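Local structure of adenosine deaminase (Burkholderia ambifaria, 4GXW) at residues A[212-223]-A[234-244]; A[152-161]-A[180-191]. The protein is a zinc-dependent amidohydrolase of the adenosine and AMP deaminase family that probably removes the amino group of a purine by hydrolysis. All blocks are in the same frame, centred on the assembly; numbering follows the deposited sequence.

Contact 1: A[212-223]-A[234-244]. With ZN (zinc ion), chain C.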
loop_
_atom_site.group_PDB
_atom_site.type_symbol
_atom_site.label_atom_id
_atom_site.label_comp_id
_atom_site.label_asym_id
_atom_site.label_seq_id
_atom_site.Cartn_x
_atom_site.Cartn_y
_atom_site.Cartn_z
ATOM N N ARG A 212 10.018 -12.795 4.902
ATOM C CA ARG A 212 9.293 -12.734 3.637
ATOM C C ARG A 212 9.758 -11.518 2.851
ATOM O O ARG A 212 10.410 -10.619 3.407
ATOM C CB ARG A 212 7.788 -12.670 3.872
ATOM C CG ARG A 212 7.200 -13.982 4.376
ATOM C CD ARG A 212 5.759 -13.750 4.684
ATOM N NE ARG A 212 4.917 -14.926 4.858
ATOM C CZ ARG A 212 4.377 -15.280 6.019
ATOM N NH1 ARG A 212 4.625 -14.573 7.111
ATOM N NH2 ARG A 212 3.600 -16.352 6.090
ATOM N N THR A 213 9.472 -11.497 1.552
ATOM C CA THR A 213 9.865 -10.372 0.727
ATOM C C THR A 213 8.775 -10.002 -0.271
ATOM O O THR A 213 7.998 -10.843 -0.730
ATOM C CB THR A 213 11.208 -10.616 -0.040
ATOM O OG1 THR A 213 11.009 -11.521 -1.121
ATOM C CG2 THR A 213 12.332 -11.131 0.860
ATOM N N THR A 214 8.755 -8.725 -0.606
ATOM C CA THR A 214 7.883 -8.191 -1.642
ATOM C C THR A 214 8.691 -7.158 -2.428
ATOM O O THR A 214 9.812 -6.819 -2.037
ATOM C CB THR A 214 6.580 -7.586 -1.057
ATOM O OG1 THR A 214 5.695 -7.216 -2.126
ATOM C CG2 THR A 214 6.871 -6.383 -0.172
ATOM N N ALA A 215 8.156 -6.677 -3.541
ATOM C CA ALA A 215 8.870 -5.688 -4.353
ATOM C C ALA A 215 7.934 -4.886 -5.232
ATOM O O ALA A 215 7.050 -5.460 -5.870
ATOM C CB ALA A 215 9.924 -6.376 -5.235
ATOM N N HIS A 216 8.150 -3.570 -5.287
ATOM C CA HIS A 216 7.539 -2.727 -6.320
ATOM C C HIS A 216 8.182 -3.113 -7.661
ATOM O O HIS A 216 9.419 -3.121 -7.798
ATOM C CB HIS A 216 7.791 -1.231 -6.053
ATOM C CG HIS A 216 6.932 -0.625 -4.978
ATOM N ND1 HIS A 216 6.840 -1.145 -3.702
ATOM C CD2 HIS A 216 6.149 0.483 -4.985
ATOM C CE1 HIS A 216 6.030 -0.387 -2.977
ATOM N NE2 HIS A 216 5.594 0.610 -3.729
ATOM N N ALA A 217 7.353 -3.425 -8.651
ATOM C CA ALA A 217 7.860 -3.798 -9.976
ATOM C C ALA A 217 6.811 -3.506 -11.036
ATOM O O ALA A 217 5.615 -3.733 -10.819
ATOM C CB ALA A 217 8.240 -5.276 -10.007
ATOM N N GLY A 218 7.248 -2.994 -12.183
ATOM C CA GLY A 218 6.332 -2.711 -13.275
ATOM C C GLY A 218 5.493 -1.455 -13.092
ATOM O O GLY A 218 4.412 -1.321 -13.691
ATOM N N GLU A 219 5.974 -0.546 -12.245
ATOM C CA GLU A 219 5.399 0.787 -12.083
ATOM C C GLU A 219 6.097 1.736 -13.060
ATOM O O GLU A 219 7.156 1.410 -13.594
ATOM C CB GLU A 219 5.578 1.274 -10.635
ATOM C CG GLU A 219 4.716 2.471 -10.264
ATOM C CD GLU A 219 4.929 2.976 -8.839
ATOM O OE1 GLU A 219 5.760 2.417 -8.083
ATOM O OE2 GLU A 219 4.263 3.977 -8.476
ATOM N N PHE A 220 5.502 2.902 -13.305
ATOM C CA PHE A 220 6.089 3.917 -14.190
ATOM C C PHE A 220 6.307 3.419 -15.624
ATOM O O PHE A 220 7.157 3.945 -16.348
ATOM C CB PHE A 220 7.429 4.444 -13.646
ATOM C CG PHE A 220 7.404 4.800 -12.183
ATOM C CD1 PHE A 220 6.855 6.002 -11.760
ATOM C CD2 PHE A 220 7.959 3.946 -11.231
ATOM C CE1 PHE A 220 6.840 6.340 -10.412
ATOM C CE2 PHE A 220 7.948 4.278 -9.883
ATOM C CZ PHE A 220 7.389 5.481 -9.477
ATOM N N GLY A 221 5.560 2.398 -16.028
ATOM C CA GLY A 221 5.738 1.809 -17.340
ATOM C C GLY A 221 7.024 1.018 -17.488
ATOM O O GLY A 221 7.436 0.717 -18.605
ATOM N N MET A 222 7.666 0.673 -16.374
ATOM C CA MET A 222 8.902 -0.104 -16.445
ATOM C C MET A 222 8.621 -1.499 -17.002
ATOM O O MET A 222 7.498 -1.999 -16.894
ATOM C CB MET A 222 9.595 -0.163 -15.078
ATOM C CG MET A 222 10.216 1.156 -14.649
ATOM S SD MET A 222 11.498 1.746 -15.785
ATOM C CE MET A 222 10.579 2.949 -16.740
ATOM N N PRO A 223 9.635 -2.124 -17.625
ATOM C CA PRO A 223 9.406 -3.378 -18.351
ATOM C C PRO A 223 8.825 -4.502 -17.490
ATOM O O PRO A 223 9.167 -4.619 -16.305
ATOM C CB PRO A 223 10.817 -3.764 -18.823
ATOM C CG PRO A 223 11.565 -2.469 -18.890
ATOM C CD PRO A 223 11.024 -1.648 -17.760
ATOM N N LEU A 234 14.464 -12.779 -7.395
ATOM C CA LEU A 234 14.410 -12.381 -5.991
ATOM C C LEU A 234 13.544 -13.337 -5.172
ATOM O O LEU A 234 13.673 -13.396 -3.947
ATOM C CB LEU A 234 13.906 -10.944 -5.838
ATOM C CG LEU A 234 14.700 -9.870 -6.582
ATOM C CD1 LEU A 234 14.149 -8.510 -6.201
ATOM C CD2 LEU A 234 16.201 -9.953 -6.287
ATOM N N HIS A 235 12.656 -14.067 -5.849
ATOM C CA HIS A 235 11.748 -15.022 -5.208
ATOM C C HIS A 235 10.779 -14.360 -4.234
ATOM O O HIS A 235 10.518 -14.889 -3.161
ATOM C CB HIS A 235 12.520 -16.162 -4.514
ATOM C CG HIS A 235 13.443 -16.910 -5.427
ATOM N ND1 HIS A 235 12.996 -17.610 -6.528
ATOM C CD2 HIS A 235 14.789 -17.059 -5.412
ATOM C CE1 HIS A 235 14.024 -18.162 -7.147
ATOM N NE2 HIS A 235 15.124 -17.846 -6.487
ATOM N N VAL A 236 10.221 -13.218 -4.616
ATOM C CA VAL A 236 9.301 -12.514 -3.727
ATOM C C VAL A 236 8.045 -13.333 -3.451
ATOM O O VAL A 236 7.604 -14.149 -4.274
ATOM C CB VAL A 236 8.906 -11.108 -4.258
ATOM C CG1 VAL A 236 10.134 -10.221 -4.361
ATOM C CG2 VAL A 236 8.187 -11.199 -5.601
ATOM N N ASP A 237 7.477 -13.103 -2.278
ATOM C CA ASP A 237 6.243 -13.760 -1.884
ATOM C C ASP A 237 5.009 -13.120 -2.487
ATOM O O ASP A 237 3.996 -13.785 -2.679
ATOM C CB ASP A 237 6.142 -13.800 -0.362
ATOM C CG ASP A 237 7.263 -14.580 0.251
ATOM O OD1 ASP A 237 7.237 -15.830 0.133
ATOM O OD2 ASP A 237 8.211 -13.976 0.802
ATOM N N ARG A 238 5.086 -11.824 -2.755
ATOM C CA ARG A 238 4.029 -11.133 -3.484
ATOM C C ARG A 238 4.648 -9.967 -4.239
ATOM O O ARG A 238 5.828 -9.675 -4.062
ATOM C CB ARG A 238 2.872 -10.692 -2.568
ATOM C CG ARG A 238 3.283 -9.738 -1.460
ATOM C CD ARG A 238 2.089 -9.330 -0.574
ATOM N NE ARG A 238 2.495 -8.273 0.354
ATOM C CZ ARG A 238 2.399 -8.316 1.683
ATOM N NH1 ARG A 238 1.858 -9.350 2.311
ATOM N NH2 ARG A 238 2.839 -7.296 2.400
ATOM N N VAL A 239 3.854 -9.334 -5.097
ATOM C CA VAL A 239 4.322 -8.253 -5.948
ATOM C C VAL A 239 3.530 -6.982 -5.689
ATOM O O VAL A 239 2.311 -7.028 -5.546
ATOM C CB VAL A 239 4.184 -8.641 -7.447
ATOM C CG1 VAL A 239 4.552 -7.484 -8.350
ATOM C CG2 VAL A 239 5.044 -9.840 -7.769
ATOM N N ASP A 240 4.222 -5.849 -5.632
ATOM C CA ASP A 240 3.579 -4.541 -5.548
ATOM C C ASP A 240 3.494 -3.871 -6.917
ATOM O O ASP A 240 4.503 -3.685 -7.604
ATOM C CB ASP A 240 4.274 -3.657 -4.510
ATOM C CG ASP A 240 4.295 -4.304 -3.145
ATOM O OD1 ASP A 240 3.202 -4.632 -2.615
ATOM O OD2 ASP A 240 5.413 -4.529 -2.617
ATOM N N HIS A 241 2.257 -3.546 -7.296
ATOM C CA HIS A 241 1.870 -2.988 -8.596
ATOM C C HIS A 241 1.844 -4.083 -9.666
ATOM O O HIS A 241 0.835 -4.772 -9.840
ATOM C CB HIS A 241 2.726 -1.787 -9.023
ATOM C CG HIS A 241 2.648 -0.607 -8.096
ATOM N ND1 HIS A 241 1.462 0.021 -7.771
ATOM C CD2 HIS A 241 3.626 0.070 -7.446
ATOM C CE1 HIS A 241 1.718 1.039 -6.963
ATOM N NE2 HIS A 241 3.023 1.091 -6.752
ATOM N N GLY A 242 2.952 -4.265 -10.370
ATOM C CA GLY A 242 3.057 -5.305 -11.375
ATOM C C GLY A 242 2.359 -5.041 -12.689
ATOM O O GLY A 242 2.261 -5.946 -13.503
ATOM N N TYR A 243 1.936 -3.800 -12.931
ATOM C CA TYR A 243 0.979 -3.492 -14.006
ATOM C C TYR A 243 1.407 -3.943 -15.393
ATOM O O TYR A 243 0.588 -4.453 -16.168
ATOM C CB TYR A 243 0.629 -1.991 -14.039
ATOM C CG TYR A 243 0.180 -1.489 -12.698
ATOM C CD1 TYR A 243 -0.894 -2.083 -12.042
ATOM C CD2 TYR A 243 0.837 -0.446 -12.064
ATOM C CE1 TYR A 243 -1.290 -1.654 -10.787
ATOM C CE2 TYR A 243 0.439 0.002 -10.815
ATOM C CZ TYR A 243 -0.620 -0.617 -10.178
ATOM O OH TYR A 243 -1.020 -0.221 -8.921
ATOM N N THR A 244 2.674 -3.738 -15.725
ATOM C CA THR A 244 3.118 -4.024 -17.085
ATOM C C THR A 244 3.173 -5.519 -17.419
ATOM O O THR A 244 3.410 -5.888 -18.567
ATOM C CB THR A 244 4.462 -3.353 -17.383
ATOM O OG1 THR A 244 5.413 -3.757 -16.395
ATOM C CG2 THR A 244 4.320 -1.823 -17.344
HETATM ZN ZN ZN C . 3.971 2.014 -3.037
HETATM O O HOH W 1 10.698 -14.232 -0.457
HETATM O O HOH W 2 7.790 -3.296 -2.104
HETATM O O HOH W 3 3.852 2.863 -4.810
#

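Contact 2: A[152-161]-A[180-191]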
loop_
_atom_site.group_PDB
_atom_site.type_symbol
_atom_site.label_atom_id
_atom_site.label_comp_id
_atom_site.label_asym_id
_atom_site.label_seq_id
_atom_site.Cartn_x
_atom_site.Cartn_y
_atom_site.Cartn_z
ATOM N N ALA A 152 -1.081 -5.642 12.808
ATOM C CA ALA A 152 -0.188 -5.005 11.842
ATOM C C ALA A 152 1.154 -5.703 11.722
ATOM O O ALA A 152 1.603 -6.378 12.658
ATOM C CB ALA A 152 0.021 -3.525 12.197
ATOM N N ARG A 153 1.781 -5.550 10.556
ATOM C CA ARG A 153 3.188 -5.900 10.376
ATOM C C ARG A 153 3.931 -4.724 9.764
ATOM O O ARG A 153 3.372 -3.968 8.962
ATOM C CB ARG A 153 3.354 -7.116 9.463
ATOM C CG ARG A 153 2.641 -8.375 9.928
ATOM C CD ARG A 153 3.257 -8.932 11.202
ATOM N NE ARG A 153 2.614 -10.180 11.614
ATOM C CZ ARG A 153 1.484 -10.251 12.314
ATOM N NH1 ARG A 153 0.856 -9.146 12.699
ATOM N NH2 ARG A 153 0.981 -11.436 12.635
ATOM N N LEU A 154 5.199 -4.598 10.136
ATOM C CA LEU A 154 6.099 -3.589 9.592
ATOM C C LEU A 154 6.990 -4.224 8.531
ATOM O O LEU A 154 7.541 -5.310 8.740
ATOM C CB LEU A 154 6.967 -3.020 10.710
ATOM C CG LEU A 154 8.027 -1.985 10.329
ATOM C CD1 LEU A 154 7.359 -0.776 9.681
ATOM C CD2 LEU A 154 8.813 -1.579 11.569
ATOM N N ILE A 155 7.132 -3.538 7.402
ATOM C CA ILE A 155 7.937 -4.014 6.283
ATOM C C ILE A 155 8.995 -2.959 5.965
ATOM O O ILE A 155 8.762 -2.040 5.173
ATOM C CB ILE A 155 7.067 -4.320 5.039
ATOM C CG1 ILE A 155 5.953 -5.315 5.386
ATOM C CG2 ILE A 155 7.928 -4.851 3.891
ATOM C CD1 ILE A 155 4.961 -5.559 4.242
ATOM N N PRO A 156 10.175 -3.070 6.599
ATOM C CA PRO A 156 11.281 -2.176 6.251
ATOM C C PRO A 156 11.567 -2.324 4.763
ATOM O O PRO A 156 11.627 -3.449 4.248
ATOM C CB PRO A 156 12.432 -2.691 7.121
ATOM C CG PRO A 156 11.738 -3.343 8.295
ATOM C CD PRO A 156 10.517 -3.993 7.697
ATOM N N SER A 157 11.741 -1.202 4.073
ATOM C CA SER A 157 11.794 -1.223 2.620
ATOM C C SER A 157 13.031 -0.539 2.077
ATOM O O SER A 157 13.424 0.542 2.531
ATOM C CB SER A 157 10.537 -0.584 2.034
ATOM O OG SER A 157 9.391 -1.344 2.391
ATOM N N ILE A 158 13.630 -1.188 1.090
ATOM C CA ILE A 158 14.814 -0.674 0.430
ATOM C C ILE A 158 14.492 0.597 -0.346
ATOM O O ILE A 158 13.465 0.666 -1.030
ATOM C CB ILE A 158 15.359 -1.736 -0.546
ATOM C CG1 ILE A 158 15.808 -2.982 0.232
ATOM C CG2 ILE A 158 16.458 -1.158 -1.428
ATOM C CD1 ILE A 158 15.909 -4.220 -0.636
ATOM N N ASP A 159 15.328 1.623 -0.187
ATOM C CA ASP A 159 15.265 2.839 -0.988
ATOM C C ASP A 159 16.113 2.549 -2.223
ATOM O O ASP A 159 17.344 2.600 -2.169
ATOM C CB ASP A 159 15.843 3.999 -0.162
ATOM C CG ASP A 159 15.883 5.311 -0.907
ATOM O OD1 ASP A 159 15.662 5.344 -2.136
ATOM O OD2 ASP A 159 16.162 6.326 -0.226
ATOM N N ARG A 160 15.469 2.222 -3.335
ATOM C CA ARG A 160 16.215 1.744 -4.497
ATOM C C ARG A 160 17.042 2.826 -5.187
ATOM O O ARG A 160 17.831 2.526 -6.081
ATOM C CB ARG A 160 15.287 1.048 -5.498
ATOM C CG ARG A 160 14.442 2.000 -6.339
ATOM C CD ARG A 160 13.229 1.282 -6.946
ATOM N NE ARG A 160 13.628 0.124 -7.748
ATOM C CZ ARG A 160 12.884 -0.965 -7.950
ATOM N NH1 ARG A 160 11.660 -1.058 -7.440
ATOM N NH2 ARG A 160 13.381 -1.969 -8.676
ATOM N N GLU A 161 16.872 4.080 -4.777
ATOM C CA GLU A 161 17.682 5.163 -5.326
ATOM C C GLU A 161 19.060 5.232 -4.686
ATOM O O GLU A 161 19.942 5.933 -5.184
ATOM C CB GLU A 161 16.947 6.499 -5.202
ATOM C CG GLU A 161 15.646 6.525 -6.004
ATOM C CD GLU A 161 14.876 7.815 -5.851
ATOM O OE1 GLU A 161 15.505 8.868 -5.594
ATOM O OE2 GLU A 161 13.633 7.780 -5.969
ATOM N N ASP A 180 8.376 -9.780 16.483
ATOM C CA ASP A 180 7.285 -10.464 15.796
ATOM C C ASP A 180 6.555 -9.553 14.813
ATOM O O ASP A 180 6.027 -10.014 13.803
ATOM C CB ASP A 180 6.289 -11.050 16.800
ATOM C CG ASP A 180 6.851 -12.240 17.561
ATOM O OD1 ASP A 180 7.948 -12.723 17.204
ATOM O OD2 ASP A 180 6.187 -12.697 18.514
ATOM N N GLU A 181 6.540 -8.257 15.109
ATOM C CA GLU A 181 5.877 -7.274 14.255
ATOM C C GLU A 181 6.562 -7.049 12.908
ATOM O O GLU A 181 5.932 -6.558 11.968
ATOM C CB GLU A 181 5.784 -5.931 14.980
ATOM C CG GLU A 181 4.704 -5.857 16.041
ATOM C CD GLU A 181 5.104 -6.484 17.364
ATOM O OE1 GLU A 181 6.280 -6.892 17.538
ATOM O OE2 GLU A 181 4.227 -6.568 18.250
ATOM N N VAL A 182 7.847 -7.380 12.813
ATOM C CA VAL A 182 8.630 -7.035 11.633
ATOM C C VAL A 182 8.809 -8.285 10.783
ATOM O O VAL A 182 9.544 -9.199 11.156
ATOM C CB VAL A 182 9.982 -6.417 12.044
ATOM C CG1 VAL A 182 10.787 -6.020 10.819
ATOM C CG2 VAL A 182 9.748 -5.209 12.944
ATOM N N ALA A 183 8.127 -8.315 9.642
ATOM C CA ALA A 183 7.855 -9.561 8.932
ATOM C C ALA A 183 8.671 -9.802 7.664
ATOM O O ALA A 183 8.806 -10.943 7.231
ATOM C CB ALA A 183 6.371 -9.648 8.611
ATOM N N GLY A 184 9.182 -8.744 7.048
ATOM C CA GLY A 184 9.883 -8.915 5.792
ATOM C C GLY A 184 10.308 -7.601 5.202
ATOM O O GLY A 184 10.154 -6.561 5.857
ATOM N N ILE A 185 10.828 -7.652 3.977
ATOM C CA ILE A 185 11.303 -6.455 3.292
ATOM C C ILE A 185 10.554 -6.188 2.001
ATOM O O ILE A 185 9.963 -7.089 1.400
ATOM C CB ILE A 185 12.828 -6.493 2.981
ATOM C CG1 ILE A 185 13.157 -7.624 1.999
ATOM C CG2 ILE A 185 13.645 -6.590 4.253
ATOM C CD1 ILE A 185 14.499 -7.446 1.317
ATOM N N GLY A 186 10.620 -4.932 1.579
ATOM C CA GLY A 186 10.134 -4.506 0.279
ATOM C C GLY A 186 11.179 -3.642 -0.418
ATOM O O GLY A 186 12.299 -3.477 0.090
ATOM N N ILE A 187 10.833 -3.101 -1.586
ATOM C CA ILE A 187 11.700 -2.158 -2.295
ATOM C C ILE A 187 10.822 -1.136 -3.004
ATOM O O ILE A 187 9.836 -1.500 -3.648
ATOM C CB ILE A 187 12.675 -2.861 -3.283
ATOM C CG1 ILE A 187 13.655 -1.852 -3.876
ATOM C CG2 ILE A 187 11.932 -3.590 -4.408
ATOM C CD1 ILE A 187 14.840 -2.508 -4.578
ATOM N N ASP A 188 11.158 0.139 -2.859
ATOM C CA ASP A 188 10.367 1.202 -3.466
ATOM C C ASP A 188 11.229 2.420 -3.818
ATOM O O ASP A 188 12.455 2.303 -3.908
ATOM C CB ASP A 188 9.154 1.556 -2.587
ATOM C CG ASP A 188 9.531 1.898 -1.153
ATOM O OD1 ASP A 188 10.478 2.676 -0.938
ATOM O OD2 ASP A 188 8.869 1.385 -0.221
ATOM N N TYR A 189 10.583 3.572 -3.983
ATOM C CA TYR A 189 11.138 4.777 -4.610
ATOM C C TYR A 189 11.245 4.618 -6.138
ATOM O O TYR A 189 10.649 3.685 -6.689
ATOM C CB TYR A 189 12.403 5.289 -3.910
ATOM C CG TYR A 189 12.117 6.106 -2.655
ATOM C CD1 TYR A 189 11.642 7.408 -2.756
ATOM C CD2 TYR A 189 12.331 5.591 -1.382
ATOM C CE1 TYR A 189 11.387 8.173 -1.638
ATOM C CE2 TYR A 189 12.080 6.370 -0.241
ATOM C CZ TYR A 189 11.595 7.656 -0.391
ATOM O OH TYR A 189 11.348 8.462 0.705
ATOM N N ARG A 190 11.944 5.511 -6.836
ATOM C CA ARG A 190 11.811 5.557 -8.295
ATOM C C ARG A 190 12.414 4.326 -8.967
ATOM O O ARG A 190 13.594 4.044 -8.797
ATOM C CB ARG A 190 12.422 6.841 -8.861
ATOM C CG ARG A 190 12.098 7.106 -10.332
ATOM C CD ARG A 190 12.659 8.451 -10.799
ATOM N NE ARG A 190 12.428 8.693 -12.225
ATOM C CZ ARG A 190 13.356 8.566 -13.168
ATOM N NH1 ARG A 190 13.055 8.805 -14.440
ATOM N NH2 ARG A 190 14.591 8.199 -12.841
ATOM N N GLU A 191 11.597 3.601 -9.729
ATOM C CA GLU A 191 12.017 2.333 -10.326
ATOM C C GLU A 191 12.936 2.527 -11.539
ATOM O O GLU A 191 13.816 1.696 -11.807
ATOM C CB GLU A 191 10.777 1.494 -10.695
ATOM C CG GLU A 191 11.061 0.051 -11.060
ATOM C CD GLU A 191 9.799 -0.766 -11.311
ATOM O OE1 GLU A 191 8.679 -0.270 -11.026
ATOM O OE2 GLU A 191 9.931 -1.905 -11.815
HETATM O O HOH W 4 8.181 -1.279 -0.306
HETATM O O HOH W 5 9.994 1.066 -6.695
HETATM O O HOH W 6 11.285 -3.524 -9.867
#

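Contact 1: A[212-223]-A[234-244]
H216 and D240 are paired on the same face of the sheet, where two parallel strands of the TIM barrel, 212-217 and 238-239, run toward the zinc site; helix 224-232 makes the beta-alpha-beta crossover between them. Backbone bonds join the end of strand 212-217 to the residues just past strand 238-239: D240 N gives to A215 O, A217 N to D240 O, and G242 N reaches A217 O at 2.8 Å.

H216 NE2 binds the zinc ion at 2.3 Å, in a site completed by H35, H37 and D301. D240 CB lies over one face of the H216 ring, 4.0 Å from its centroid, while the rings of H216 and H241 meet obliquely with planes at 79°. H241 NE2 lies 2.8 Å from the zinc-bound water, and E219 CG covers a face of its ring. At the other end of that ring, ND1 shares a hydrogen bond with Y243 OH, fixing its rotation.

Carboxylates supply the remaining polar links. D240 OD2 takes bonds from T214 OG1 and from a water held by H216 ND1, a bridge that would help hold the H216 ring in place; D240 OD1 is hydrogen-bonded to T263. At the pair's start a carboxylate meets a backbone amide: D237 CG, anti to the carbonyl carbon (chi1 -62°), brings OD2 back to T213 N at 2.9 Å, through the anti lone pair.

Contact 2: A[152-161]-A[180-191]
Parallel strand pairing in the TIM barrel makes this contact: strands 151-159 and 184-188 are neighbours in the sheet, linked by helix 164-176 in a beta-alpha-beta unit. Two sets of backbone bonds hold them, with a shift in register between. L154 exchanges bonds with E181 O and A183 N; I158 N reaches G186 O at 2.8 Å, D188 N reaches I158 O and R160 N reaches D188 O.

I158 and I187 point to the helix side of the sheet, where I158 CB meets I187 CG1 at 3.7 Å and both side chains pack on Y203. S157 and D188 occupy the other face, S157 CB 3.4 Å from D188 OD2; D188 OD1 accepts from N118, and this carboxylate lies about 5 Å from the zinc ion.

Past the strand ends R160 reaches across segment 180-191. Its bend at chi3 (-57°) lays the guanidinium between I187 and E191, with I187 CD1 over one face and E191 CG, 3.7 Å above the plane, over the other. E161 OE2 uses its anti lone pair for R190 N at 3.0 Å. Sandwiched by carbon, the R160 guanidinium spends its N-H groups around its rim: NH1 serves H216 O and a water bound to Y189 O, and NH2 a water shared with E191 OE2, which also accepts from N226. The NH1 bond to H216 O ties the guanidinium to the backbone of a zinc ligand.

In the fold
From the N terminus, contact 2 comes first: the chain leaves strand 151-159, passes through helix 164-176 and returns in strand 184-188, closing the loop between 152-161 and 180-191. Helix 200-208 then leads to strand 212-217, and contact 1 closes the next loop around helix 224-232. The two are in series, neither nesting nor crossing. They meet because strands 184-188 and 212-217 are adjacent in the sheet, where T214 N lies 2.9 Å from I185 O, a probable hydrogen bond. E191 OE2 probably accepts a hydrogen bond from G218 N, just past the end of strand 212-217. Together the contacts tie four consecutive barrel strands, 151-159 to 238-239, into one wall beside the zinc.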